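Local coordinates for protein, Family 18 Chitinase (Crocus vernus, PDB 3SIM) that probably hydrolyses the beta-1,4 glycosidic linkages of chitin, being a family 18 plant chitinase built on a TIM barrel, at residues 146-149 against 153-156; 233-238 against 270-275; 127-132 against 166-171; 188-193 against 200-205; 219-224 against 256-261. One frame throughout, in Å; residues are numbered along the deposited sequence.

Contact 1 of 5, residues 146-149 against 153-156; sequences TTLK and VISF
K149 passes the one flat side chain of the contact by: its CE comes within 4.2 Å of F156 CA, at the backbone, while the F156 side chain stays at least 5.5 Å from residues 146-149, so no ring face takes part. What packs is aliphatic. CG of K149 lies against CG1 of I154 at 3.7 Å, the two chains crossing at a slant, and CD1 of I154 reaches on to CB of L148 at 3.9 Å. I154 CG1 sits between its own backbone N and carbonyl carbon (chi1 71°), the rotation that carries the CG1-CD1 branch to the helix. Less closely, L148 CD2 faces V153 CB at 4.2 Å. The extended K149 chain runs on over S155 O, and its NZ bonds to A179 O outside the two segments. An alanine in place of I154 has no CG1-CD1 branch and would probably leave a gap beside L148 CB and K149 CG, with the lysine chain freer to move. I114 of helix 99-116 also touches V153 and I154, placing the pair on the barrel's outer layer. A water donates to K149 O and to I154 O, so a helix carbonyl and a loop carbonyl share it. The one direct polar link, V153 N to L148 O (3.0 Å, 132°), is weak, and most of the touching atoms are aliphatic carbons.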
# COMPACT_ATOMS: atom_id res chain seq x y z
N THR A 146 3.12 15.67 -4.83
CA THR A 146 4.05 16.76 -4.95
C THR A 146 3.63 17.88 -3.99
O THR A 146 4.42 18.30 -3.21
CB THR A 146 4.18 17.29 -6.42
OG1 THR A 146 4.75 16.31 -7.29
CG2 THR A 146 5.05 18.49 -6.45
N THR A 147 2.35 18.23 -3.99
CA THR A 147 1.82 19.25 -3.09
C THR A 147 1.92 18.93 -1.61
O THR A 147 2.31 19.73 -0.84
CB THR A 147 0.32 19.60 -3.38
OG1 THR A 147 0.19 20.11 -4.68
CG2 THR A 147 -0.22 20.63 -2.42
N LEU A 148 1.52 17.73 -1.24
CA LEU A 148 1.53 17.28 0.11
C LEU A 148 2.99 17.28 0.67
O LEU A 148 3.18 17.77 1.72
CB LEU A 148 0.86 15.91 0.23
CG LEU A 148 -0.68 15.83 0.08
CD1 LEU A 148 -1.08 14.41 0.19
CD2 LEU A 148 -1.38 16.65 1.07
N LYS A 149 3.94 16.80 -0.12
CA LYS A 149 5.35 16.84 0.22
C LYS A 149 5.90 18.29 0.39
O LYS A 149 6.54 18.57 1.33
CB LYS A 149 6.19 16.02 -0.77
CG LYS A 149 6.11 14.49 -0.64
CD LYS A 149 7.17 13.78 -1.45
CE LYS A 149 7.19 12.24 -1.26
NZ LYS A 149 8.24 11.53 -1.86
N VAL A 153 3.24 18.08 4.75
CA VAL A 153 2.24 17.15 5.24
C VAL A 153 2.65 15.64 5.33
O VAL A 153 2.26 14.96 6.20
CB VAL A 153 0.87 17.33 4.52
CG1 VAL A 153 -0.16 16.48 5.15
CG2 VAL A 153 0.46 18.78 4.53
N ILE A 154 3.42 15.18 4.36
CA ILE A 154 3.97 13.84 4.32
C ILE A 154 5.47 13.79 4.06
O ILE A 154 6.00 14.60 3.41
CB ILE A 154 3.25 12.91 3.29
CG1 ILE A 154 3.58 13.32 1.84
CG2 ILE A 154 1.80 12.82 3.55
CD1 ILE A 154 2.83 12.65 0.83
N SER A 155 6.12 12.85 4.69
CA SER A 155 7.46 12.36 4.37
C SER A 155 7.71 11.47 3.13
O SER A 155 8.67 11.66 2.43
CB SER A 155 8.08 11.70 5.56
OG SER A 155 8.32 12.63 6.53
N PHE A 156 6.86 10.47 2.96
CA PHE A 156 6.95 9.49 1.91
C PHE A 156 5.66 9.16 1.17
O PHE A 156 4.57 9.40 1.63
CB PHE A 156 7.61 8.18 2.42
CG PHE A 156 6.82 7.45 3.45
CD1 PHE A 156 6.87 7.78 4.78
CD2 PHE A 156 6.01 6.39 3.09
CE1 PHE A 156 6.13 7.11 5.71
CE2 PHE A 156 5.30 5.72 4.01
CZ PHE A 156 5.36 6.08 5.32
O HOH W 1 8.09 17.06 3.44

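Contact 2 of 5, residues 233-238 against 270-275; sequences GFFDAA and QAFLVS
F272 of helix 264-274 leans on F235 and A238 of helix 230-243, joining two helices of the outer layer of the TIM barrel. The close-packed part is small and mostly apolar. F235 sets CD1 over one face of the F272 ring, toward its rim, 3.9 Å from CG of F272, and its CE1 comes equally near F272 CB. The planes stand at 53° with centroids 5.4 Å apart, an oblique pairing that is neither a stack nor edge-to-face. Farther out, the F272 ring reaches the backbone of the other helix: CZ lies 3.7 Å from A238 C, and CE2 lies 3.8 Å from A238 CB. F272 CG is anti to the backbone N (chi1 172°), which throws the ring across the gap between the helices. F235 is also backed by its neighbour, for F234 CD1 sits over the centre of one of its faces. Burial is uneven across the patch: A238 is buried, whereas F235 and F272 are partly exposed residues, F235 with further cover from E268 and A269 of helix 264-274. K242 makes a cation-pi contact with F272 and bonds through NZ to F272 O. The same carbonyl is held from the chain terminus by S275, whose OG donates to F272 O at 3.0 Å, tilted 30° from the carbonyl plane.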
# COMPACT_ATOMS: atom_id res chain seq x y z
N GLY A 233 8.08 -21.50 -1.06
CA GLY A 233 9.23 -21.09 -1.79
C GLY A 233 9.44 -19.58 -1.88
O GLY A 233 10.44 -19.18 -2.35
N PHE A 234 8.54 -18.79 -1.32
CA PHE A 234 8.72 -17.35 -1.32
C PHE A 234 10.08 -16.98 -0.67
O PHE A 234 10.80 -16.24 -1.22
CB PHE A 234 7.59 -16.63 -0.59
CG PHE A 234 7.82 -15.13 -0.37
CD1 PHE A 234 8.38 -14.68 0.80
CD2 PHE A 234 7.39 -14.19 -1.26
CE1 PHE A 234 8.54 -13.37 1.02
CE2 PHE A 234 7.60 -12.86 -1.00
CZ PHE A 234 8.20 -12.49 0.12
N PHE A 235 10.40 -17.58 0.44
CA PHE A 235 11.67 -17.35 1.11
C PHE A 235 12.94 -17.76 0.34
O PHE A 235 13.93 -17.18 0.51
CB PHE A 235 11.67 -17.71 2.61
CG PHE A 235 10.82 -16.82 3.44
CD1 PHE A 235 11.18 -15.50 3.62
CD2 PHE A 235 9.65 -17.25 4.01
CE1 PHE A 235 10.44 -14.69 4.33
CE2 PHE A 235 8.89 -16.42 4.75
CZ PHE A 235 9.29 -15.12 4.90
N ASP A 236 12.85 -18.77 -0.52
CA ASP A 236 13.93 -19.12 -1.43
C ASP A 236 14.22 -18.04 -2.48
O ASP A 236 15.32 -17.71 -2.71
CB ASP A 236 13.68 -20.46 -2.10
CG ASP A 236 13.62 -21.58 -1.10
OD1 ASP A 236 14.28 -21.50 -0.10
OD2 ASP A 236 12.86 -22.50 -1.28
N ALA A 237 13.18 -17.53 -3.09
CA ALA A 237 13.25 -16.41 -3.99
C ALA A 237 13.77 -15.15 -3.25
O ALA A 237 14.60 -14.48 -3.72
CB ALA A 237 11.93 -16.17 -4.59
N ALA A 238 13.28 -14.92 -2.06
CA ALA A 238 13.67 -13.77 -1.28
C ALA A 238 15.17 -13.85 -0.94
O ALA A 238 15.85 -12.89 -0.98
CB ALA A 238 12.89 -13.62 -0.11
N GLN A 270 10.06 -10.53 9.02
CA GLN A 270 10.89 -9.59 9.73
C GLN A 270 12.25 -10.17 10.20
O GLN A 270 13.24 -9.56 9.98
CB GLN A 270 10.11 -8.94 10.88
CG GLN A 270 9.04 -7.97 10.49
CD GLN A 270 8.20 -7.50 11.65
OE1 GLN A 270 7.22 -8.08 11.95
NE2 GLN A 270 8.59 -6.46 12.25
N ALA A 271 12.22 -11.36 10.75
CA ALA A 271 13.41 -12.11 11.14
C ALA A 271 14.29 -12.39 9.95
O ALA A 271 15.43 -12.18 10.04
CB ALA A 271 13.07 -13.37 11.82
N PHE A 272 13.69 -12.74 8.82
CA PHE A 272 14.41 -12.96 7.59
C PHE A 272 15.12 -11.65 7.17
O PHE A 272 16.21 -11.69 6.83
CB PHE A 272 13.52 -13.48 6.45
CG PHE A 272 14.21 -13.54 5.10
CD1 PHE A 272 15.05 -14.56 4.78
CD2 PHE A 272 14.08 -12.53 4.17
CE1 PHE A 272 15.69 -14.57 3.62
CE2 PHE A 272 14.72 -12.57 3.00
CZ PHE A 272 15.53 -13.60 2.73
N LEU A 273 14.46 -10.51 7.23
CA LEU A 273 15.02 -9.25 6.77
C LEU A 273 16.31 -8.84 7.51
O LEU A 273 17.26 -8.40 6.96
CB LEU A 273 13.97 -8.15 6.82
CG LEU A 273 13.04 -8.18 5.61
CD1 LEU A 273 11.82 -7.45 5.89
CD2 LEU A 273 13.69 -7.77 4.29
N VAL A 274 16.28 -9.05 8.80
CA VAL A 274 17.24 -8.60 9.73
C VAL A 274 18.48 -9.55 9.90
O VAL A 274 19.42 -9.14 10.44
CB VAL A 274 16.39 -8.33 10.99
CG1 VAL A 274 16.68 -9.14 12.14
CG2 VAL A 274 16.00 -6.93 11.16
N SER A 275 18.39 -10.78 9.40
CA SER A 275 19.42 -11.81 9.51
C SER A 275 20.69 -11.63 8.65
O SER A 275 20.63 -10.98 7.66
CB SER A 275 18.82 -13.17 9.26
OG SER A 275 18.43 -13.36 7.94
OXT SER A 275 21.75 -12.15 8.97

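Contact 3 of 5, residues 127-132 against 166-171; sequences EHFQNT and DEYYLA
F129 opens a type I turn closed by T132 N to F129 O (3.3 Å), and this loop lies beside the first turns of helix 166-175, with F129 CA 8.1 Å from Y168 CA. The side chains close that distance by stacking. The F129 and Y168 rings form an offset stack, centroids 4.1 Å apart and planes at 8°, running past each other in opposite directions. Each CB therefore lies over the other's ring: F129 CB is 3.7 Å from the Y168 centroid and Y168 CB 3.9 Å from that of F129, a reciprocal CH-pi pair. Y169 takes the rim instead, its CE2 3.9 Å from F129 CZ near the phenylalanine plane. One water donates to F129 O at 2.7 Å and bonds to Y168 OH, tying the loop carbonyl to the far end of the stacked ring. A leucine in place of Y168 has neither ring nor hydroxyl, which would probably uncover the F129 face and leave the water without its helix-side partner. Between loop and helix, F137 of helix 134-150 meets F129 and Y169 edge-to-face, and Y169 OH bonds to Y126 O just beyond strand 121-125.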
# COMPACT_ATOMS: atom_id res chain seq x y z
N GLU A 127 -7.37 0.56 -8.51
CA GLU A 127 -7.31 -0.65 -9.32
C GLU A 127 -8.27 -0.74 -10.58
O GLU A 127 -8.28 -1.70 -11.29
CB GLU A 127 -7.37 -1.89 -8.41
CG GLU A 127 -6.32 -1.93 -7.26
CD GLU A 127 -6.31 -3.22 -6.43
OE1 GLU A 127 -7.12 -4.07 -6.62
OE2 GLU A 127 -5.47 -3.37 -5.58
N HIS A 128 -9.12 0.26 -10.75
CA HIS A 128 -10.05 0.32 -11.84
C HIS A 128 -10.09 1.68 -12.48
O HIS A 128 -10.16 2.66 -11.83
CB HIS A 128 -11.44 -0.19 -11.42
CG HIS A 128 -11.41 -1.50 -10.70
ND1 HIS A 128 -11.53 -2.69 -11.35
CD2 HIS A 128 -11.25 -1.80 -9.40
CE1 HIS A 128 -11.44 -3.67 -10.49
NE2 HIS A 128 -11.26 -3.15 -9.30
N PHE A 129 -9.96 1.67 -13.78
CA PHE A 129 -9.76 2.85 -14.60
C PHE A 129 -10.75 3.03 -15.80
O PHE A 129 -10.48 3.75 -16.69
CB PHE A 129 -8.29 3.03 -14.99
CG PHE A 129 -7.29 2.93 -13.85
CD1 PHE A 129 -6.85 4.05 -13.21
CD2 PHE A 129 -6.80 1.75 -13.43
CE1 PHE A 129 -5.93 3.98 -12.18
CE2 PHE A 129 -5.91 1.68 -12.38
CZ PHE A 129 -5.45 2.78 -11.80
N GLN A 130 -11.88 2.36 -15.77
CA GLN A 130 -12.85 2.34 -16.84
C GLN A 130 -13.56 3.68 -17.11
O GLN A 130 -14.13 3.84 -18.11
CB GLN A 130 -13.88 1.24 -16.63
CG GLN A 130 -13.47 -0.12 -16.98
CD GLN A 130 -14.48 -1.14 -16.50
OE1 GLN A 130 -15.31 -1.55 -17.24
NE2 GLN A 130 -14.36 -1.55 -15.29
N ASN A 131 -13.51 4.60 -16.18
CA ASN A 131 -14.08 5.93 -16.34
C ASN A 131 -13.04 7.09 -16.36
O ASN A 131 -13.37 8.20 -16.06
CB ASN A 131 -15.15 6.19 -15.27
CG ASN A 131 -16.24 5.14 -15.24
OD1 ASN A 131 -16.84 4.88 -16.21
ND2 ASN A 131 -16.42 4.53 -14.14
N THR A 132 -11.79 6.77 -16.66
CA THR A 132 -10.68 7.67 -16.69
C THR A 132 -9.67 7.33 -17.80
O THR A 132 -9.89 6.46 -18.57
CB THR A 132 -9.95 7.76 -15.32
OG1 THR A 132 -9.27 9.00 -15.24
CG2 THR A 132 -8.97 6.59 -15.09
N ASP A 166 -0.49 -1.85 -15.00
CA ASP A 166 0.81 -1.29 -15.23
C ASP A 166 0.81 -0.03 -16.13
O ASP A 166 1.60 0.80 -15.93
CB ASP A 166 1.80 -2.32 -15.78
CG ASP A 166 2.54 -3.08 -14.69
OD1 ASP A 166 2.72 -2.62 -13.59
OD2 ASP A 166 2.90 -4.12 -15.01
N GLU A 167 -0.11 0.05 -17.08
CA GLU A 167 -0.16 1.16 -18.02
C GLU A 167 -0.38 2.50 -17.30
O GLU A 167 0.30 3.43 -17.55
CB GLU A 167 -1.18 0.91 -19.16
CG GLU A 167 -1.22 2.04 -20.16
CD GLU A 167 -2.15 1.83 -21.36
OE1 GLU A 167 -3.05 1.04 -21.31
OE2 GLU A 167 -1.95 2.50 -22.36
N TYR A 168 -1.33 2.49 -16.37
CA TYR A 168 -1.70 3.61 -15.50
C TYR A 168 -0.63 4.06 -14.51
O TYR A 168 -0.26 5.17 -14.49
CB TYR A 168 -3.01 3.29 -14.79
CG TYR A 168 -4.11 2.90 -15.74
CD1 TYR A 168 -4.78 3.83 -16.46
CD2 TYR A 168 -4.39 1.57 -15.98
CE1 TYR A 168 -5.71 3.49 -17.35
CE2 TYR A 168 -5.37 1.21 -16.88
CZ TYR A 168 -6.02 2.18 -17.57
OH TYR A 168 -7.00 1.85 -18.43
N TYR A 169 -0.08 3.09 -13.79
CA TYR A 169 1.05 3.28 -12.91
C TYR A 169 2.38 3.72 -13.56
O TYR A 169 3.10 4.47 -13.02
CB TYR A 169 1.17 2.15 -11.88
CG TYR A 169 0.03 2.19 -10.88
CD1 TYR A 169 0.09 3.06 -9.82
CD2 TYR A 169 -1.14 1.44 -11.04
CE1 TYR A 169 -0.90 3.18 -8.95
CE2 TYR A 169 -2.17 1.55 -10.13
CZ TYR A 169 -2.05 2.44 -9.09
OH TYR A 169 -2.98 2.60 -8.19
N LEU A 170 2.69 3.18 -14.72
CA LEU A 170 3.85 3.60 -15.49
C LEU A 170 3.78 5.06 -15.96
O LEU A 170 4.71 5.76 -15.91
CB LEU A 170 4.19 2.64 -16.65
CG LEU A 170 4.83 1.27 -16.30
CD1 LEU A 170 4.77 0.36 -17.45
CD2 LEU A 170 6.21 1.45 -15.75
N ALA A 171 2.62 5.47 -16.38
CA ALA A 171 2.39 6.87 -16.70
C ALA A 171 2.67 7.75 -15.46
O ALA A 171 3.35 8.66 -15.57
CB ALA A 171 1.03 7.09 -17.16
O HOH W 2 -9.19 3.59 -19.05

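Contact 4 of 5, residues 188-193 against 200-205; sequences KAYDSS and LGYYNN
Y202 rides on a helical turn kept by the bond from N205 N to G201 O, at 3.0 Å the shortest sound polar link here; what joins this turn to Y190 is purely aromatic. The two tyrosine rings lie in an offset stack with centroids 3.6 Å apart and planes only 3° from parallel. They point past each other in opposite directions, so the hydroxyl end of Y190 covers the root of Y202, with Y190 OH 3.6 Å from Y202 CB. In the other direction, CE2 of Y202 lies over CD1 of Y190 at 3.2 Å, short for two carbons, and the exact spacing is best read with caution. Y202 takes an unusual ring twist (chi2 -34°), which turns its face flat onto Y190. Both tyrosines are partly exposed in this surface contact, and P163 also touches Y190. The backbone of Y190 is also bonded to G227. In the fold, this is an offset tyrosine stack between the loop after strand 182-184 and the following helix 196-209, within one beta-alpha unit of the TIM barrel.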
# COMPACT_ATOMS: atom_id res chain seq x y z
N LYS A 188 1.00 -11.11 -5.45
CA LYS A 188 -0.12 -12.03 -5.28
C LYS A 188 -1.06 -12.08 -6.51
O LYS A 188 -1.80 -12.97 -6.66
CB LYS A 188 -0.84 -11.86 -3.94
CG LYS A 188 -1.30 -10.51 -3.59
CD LYS A 188 -0.17 -9.66 -2.98
CE LYS A 188 -0.64 -8.31 -2.54
NZ LYS A 188 -1.97 -8.25 -2.69
N ALA A 189 -0.92 -11.13 -7.40
CA ALA A 189 -1.64 -11.09 -8.65
C ALA A 189 -1.35 -12.23 -9.66
O ALA A 189 -2.17 -12.56 -10.41
CB ALA A 189 -1.56 -9.74 -9.29
N TYR A 190 -0.17 -12.78 -9.62
CA TYR A 190 0.17 -13.89 -10.47
C TYR A 190 -0.50 -15.21 -10.05
O TYR A 190 -0.98 -15.31 -8.95
CB TYR A 190 1.67 -14.03 -10.54
CG TYR A 190 2.42 -12.88 -11.20
CD1 TYR A 190 2.52 -12.77 -12.57
CD2 TYR A 190 3.10 -11.95 -10.45
CE1 TYR A 190 3.20 -11.78 -13.14
CE2 TYR A 190 3.76 -10.95 -11.03
CZ TYR A 190 3.80 -10.86 -12.37
OH TYR A 190 4.48 -9.89 -12.93
N ASP A 191 -0.49 -16.20 -10.93
CA ASP A 191 -1.11 -17.50 -10.69
C ASP A 191 -0.52 -18.23 -9.52
O ASP A 191 0.60 -18.07 -9.20
CB ASP A 191 -0.86 -18.50 -11.81
CG ASP A 191 -1.51 -18.16 -13.02
OD1 ASP A 191 -2.55 -17.51 -13.04
OD2 ASP A 191 -0.91 -18.54 -14.00
N SER A 192 -1.32 -19.10 -8.95
CA SER A 192 -0.98 -19.97 -7.83
C SER A 192 0.11 -21.00 -8.19
O SER A 192 0.83 -21.43 -7.36
CB SER A 192 -2.25 -20.63 -7.27
OG SER A 192 -2.80 -21.57 -8.15
N SER A 193 0.21 -21.32 -9.45
CA SER A 193 1.26 -22.16 -10.00
C SER A 193 2.69 -21.57 -10.09
O SER A 193 3.61 -22.27 -10.36
CB SER A 193 0.84 -22.65 -11.36
OG SER A 193 0.81 -21.61 -12.29
N LEU A 200 11.12 -14.96 -9.70
CA LEU A 200 12.31 -14.18 -9.92
C LEU A 200 12.28 -13.48 -11.30
O LEU A 200 12.68 -12.38 -11.41
CB LEU A 200 13.59 -15.00 -9.69
CG LEU A 200 13.90 -15.48 -8.26
CD1 LEU A 200 14.90 -16.60 -8.20
CD2 LEU A 200 14.30 -14.39 -7.36
N GLY A 201 11.77 -14.16 -12.33
CA GLY A 201 11.54 -13.53 -13.61
C GLY A 201 10.53 -12.37 -13.54
O GLY A 201 10.74 -11.35 -14.13
N TYR A 202 9.49 -12.55 -12.77
CA TYR A 202 8.52 -11.48 -12.55
C TYR A 202 9.14 -10.27 -11.83
O TYR A 202 8.88 -9.19 -12.19
CB TYR A 202 7.21 -11.94 -11.88
CG TYR A 202 6.38 -12.95 -12.65
CD1 TYR A 202 6.31 -12.94 -14.04
CD2 TYR A 202 5.69 -13.93 -11.99
CE1 TYR A 202 5.58 -13.87 -14.72
CE2 TYR A 202 4.98 -14.86 -12.66
CZ TYR A 202 4.91 -14.82 -14.02
OH TYR A 202 4.18 -15.74 -14.64
N TYR A 203 9.94 -10.53 -10.82
CA TYR A 203 10.64 -9.49 -10.11
C TYR A 203 11.57 -8.69 -11.01
O TYR A 203 11.51 -7.50 -11.00
CB TYR A 203 11.43 -9.99 -8.89
CG TYR A 203 12.16 -8.82 -8.28
CD1 TYR A 203 13.42 -8.47 -8.65
CD2 TYR A 203 11.49 -7.98 -7.43
CE1 TYR A 203 14.00 -7.35 -8.16
CE2 TYR A 203 12.05 -6.89 -6.92
CZ TYR A 203 13.30 -6.55 -7.27
OH TYR A 203 13.84 -5.45 -6.73
N ASN A 204 12.40 -9.35 -11.78
CA ASN A 204 13.26 -8.66 -12.69
C ASN A 204 12.47 -7.86 -13.76
O ASN A 204 12.89 -6.82 -14.11
CB ASN A 204 14.36 -9.55 -13.25
CG ASN A 204 15.37 -10.05 -12.15
OD1 ASN A 204 16.01 -9.35 -11.45
ND2 ASN A 204 15.52 -11.29 -12.13
N ASN A 205 11.34 -8.38 -14.20
CA ASN A 205 10.47 -7.69 -15.13
C ASN A 205 9.94 -6.36 -14.50
O ASN A 205 10.01 -5.35 -15.12
CB ASN A 205 9.25 -8.52 -15.53
CG ASN A 205 9.55 -9.72 -16.45
OD1 ASN A 205 10.53 -9.80 -17.13
ND2 ASN A 205 8.61 -10.61 -16.49

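Contact 5 of 5, residues 219-224 against 256-261; sequences FSTGPH and DTSKSS
T221 meets T257 and S258 mainly through its side chain. Its CB lies 3.3 Å from S258 OG, and CG2 runs beside the same hydroxyl at 3.4 Å while meeting the edge of the F219 ring in its plane. At the tip, OG1 is 2.6 Å from T257 OG1, a hydrogen bond in which either hydroxyl may be the donor, and 2.8 Å from S258 OG, where a bond is possible but not settled. T221 OG1 stands between its own backbone N and carbonyl carbon (chi1 69°), and that rotation aims it at the short helix 255-258. T257 adds a lighter apolar touch, CG2 resting 4.0 Å from G222 CA. Further partners occupy the helix hydroxyls: T254 N donates to T257 OG1, and S258 OG is bonded to E266 OE1 and T254 O. A water donates to T221 O and T257 O and accepts from S261 OG at 2.8 Å, bridging the two backbones. On the strand side, S220 OG accepts from G222 N (2.9 Å, 159°), an ST turn that bends the chain as it leaves strand 215-220. The chemistry is thus a small network of hydroxyls joining the ends of two neighbouring barrel strands, since T221 is also backbone-bonded to W253; the carboxylate of E266 at its edge would probably bias which way the shared protons point.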
# COMPACT_ATOMS: atom_id res chain seq x y z
N PHE A 219 3.66 -10.79 -0.33
CA PHE A 219 2.76 -11.91 -0.24
C PHE A 219 1.43 -11.56 0.49
O PHE A 219 1.37 -10.63 1.21
CB PHE A 219 3.41 -13.15 0.40
CG PHE A 219 3.88 -12.96 1.82
CD1 PHE A 219 3.04 -13.12 2.88
CD2 PHE A 219 5.20 -12.67 2.09
CE1 PHE A 219 3.52 -12.97 4.18
CE2 PHE A 219 5.65 -12.52 3.39
CZ PHE A 219 4.82 -12.66 4.41
N SER A 220 0.44 -12.40 0.29
CA SER A 220 -0.86 -12.34 0.95
C SER A 220 -1.02 -13.46 1.97
O SER A 220 -0.56 -14.53 1.79
CB SER A 220 -2.01 -12.39 -0.06
OG SER A 220 -3.24 -12.74 0.48
N THR A 221 -1.64 -13.12 3.06
CA THR A 221 -2.02 -14.04 4.11
C THR A 221 -3.54 -14.41 4.04
O THR A 221 -4.07 -14.92 4.93
CB THR A 221 -1.55 -13.50 5.48
OG1 THR A 221 -2.31 -12.35 5.82
CG2 THR A 221 0.03 -13.25 5.46
N GLY A 222 -4.19 -14.05 2.94
CA GLY A 222 -5.60 -14.24 2.68
C GLY A 222 -6.03 -15.68 2.41
O GLY A 222 -5.24 -16.51 2.17
N PRO A 223 -7.30 -15.98 2.46
CA PRO A 223 -7.71 -17.37 2.37
C PRO A 223 -7.72 -17.91 0.95
O PRO A 223 -8.00 -19.05 0.79
CB PRO A 223 -9.10 -17.35 2.98
CG PRO A 223 -9.56 -16.06 2.74
CD PRO A 223 -8.43 -15.13 2.81
N HIS A 224 -7.45 -17.08 -0.05
CA HIS A 224 -7.53 -17.44 -1.43
C HIS A 224 -6.15 -17.54 -2.08
O HIS A 224 -5.31 -16.76 -1.85
CB HIS A 224 -8.42 -16.44 -2.17
ND1 HIS A 224 -10.72 -17.22 -1.55
CE1 HIS A 224 -11.77 -16.81 -0.89
NE2 HIS A 224 -11.53 -15.60 -0.44
N ASP A 256 -5.22 -8.05 8.97
CA ASP A 256 -6.54 -8.51 9.18
C ASP A 256 -6.73 -10.00 8.83
O ASP A 256 -7.32 -10.69 9.56
CB ASP A 256 -7.51 -7.58 8.48
CG ASP A 256 -7.35 -6.14 8.93
OD1 ASP A 256 -6.47 -5.46 8.47
OD2 ASP A 256 -8.05 -5.76 9.79
N THR A 257 -6.21 -10.40 7.69
CA THR A 257 -6.10 -11.80 7.29
C THR A 257 -5.16 -12.65 8.12
O THR A 257 -5.43 -13.74 8.36
CB THR A 257 -5.99 -12.05 5.76
OG1 THR A 257 -4.76 -11.59 5.25
CG2 THR A 257 -7.15 -11.41 5.05
N SER A 258 -4.07 -12.06 8.57
CA SER A 258 -3.08 -12.73 9.36
C SER A 258 -3.54 -13.20 10.73
O SER A 258 -2.88 -13.98 11.29
CB SER A 258 -1.75 -11.94 9.46
OG SER A 258 -1.14 -11.79 8.25
N LYS A 259 -4.66 -12.72 11.25
CA LYS A 259 -5.14 -13.15 12.55
C LYS A 259 -5.31 -14.68 12.54
O LYS A 259 -5.01 -15.31 13.46
CB LYS A 259 -6.46 -12.46 12.86
CG LYS A 259 -7.14 -12.82 14.08
CD LYS A 259 -8.37 -11.97 14.23
CE LYS A 259 -8.75 -11.79 15.61
N SER A 260 -5.75 -15.23 11.44
CA SER A 260 -5.96 -16.64 11.37
C SER A 260 -4.73 -17.58 11.42
O SER A 260 -4.88 -18.68 11.82
CB SER A 260 -7.03 -17.02 10.37
OG SER A 260 -6.61 -16.97 9.08
N SER A 261 -3.56 -17.09 11.01
CA SER A 261 -2.28 -17.77 11.05
C SER A 261 -1.43 -17.34 12.27
O SER A 261 -0.26 -17.62 12.37
CB SER A 261 -1.56 -17.53 9.73
OG SER A 261 -1.40 -16.21 9.42
O HOH W 3 -3.67 -15.96 7.73

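How the contacts relate
All five contacts lie around one TIM barrel. Contacts 2, 4 and 5 form a connected arc: A237 O of contact 2 touches L200 CD2 of contact 4 at 3.6 Å, F234 CE1 of contact 2 touches F219 CD2 of contact 5 at 3.6 Å, and K188 CG of contact 4 touches S220 CB of contact 5 at 4.1 Å. Contact 3 comes within about 6 Å of contact 4 by nearest atoms. Contact 1 is remote, about 31 Å from contacts 2, 4 and 5 between centres and across the chain's centre from the last two. Contact 3 includes E127, which ends the DGIDIDYE sequence matching the family 18 DxxDxDxE motif, so it probably borders the active site.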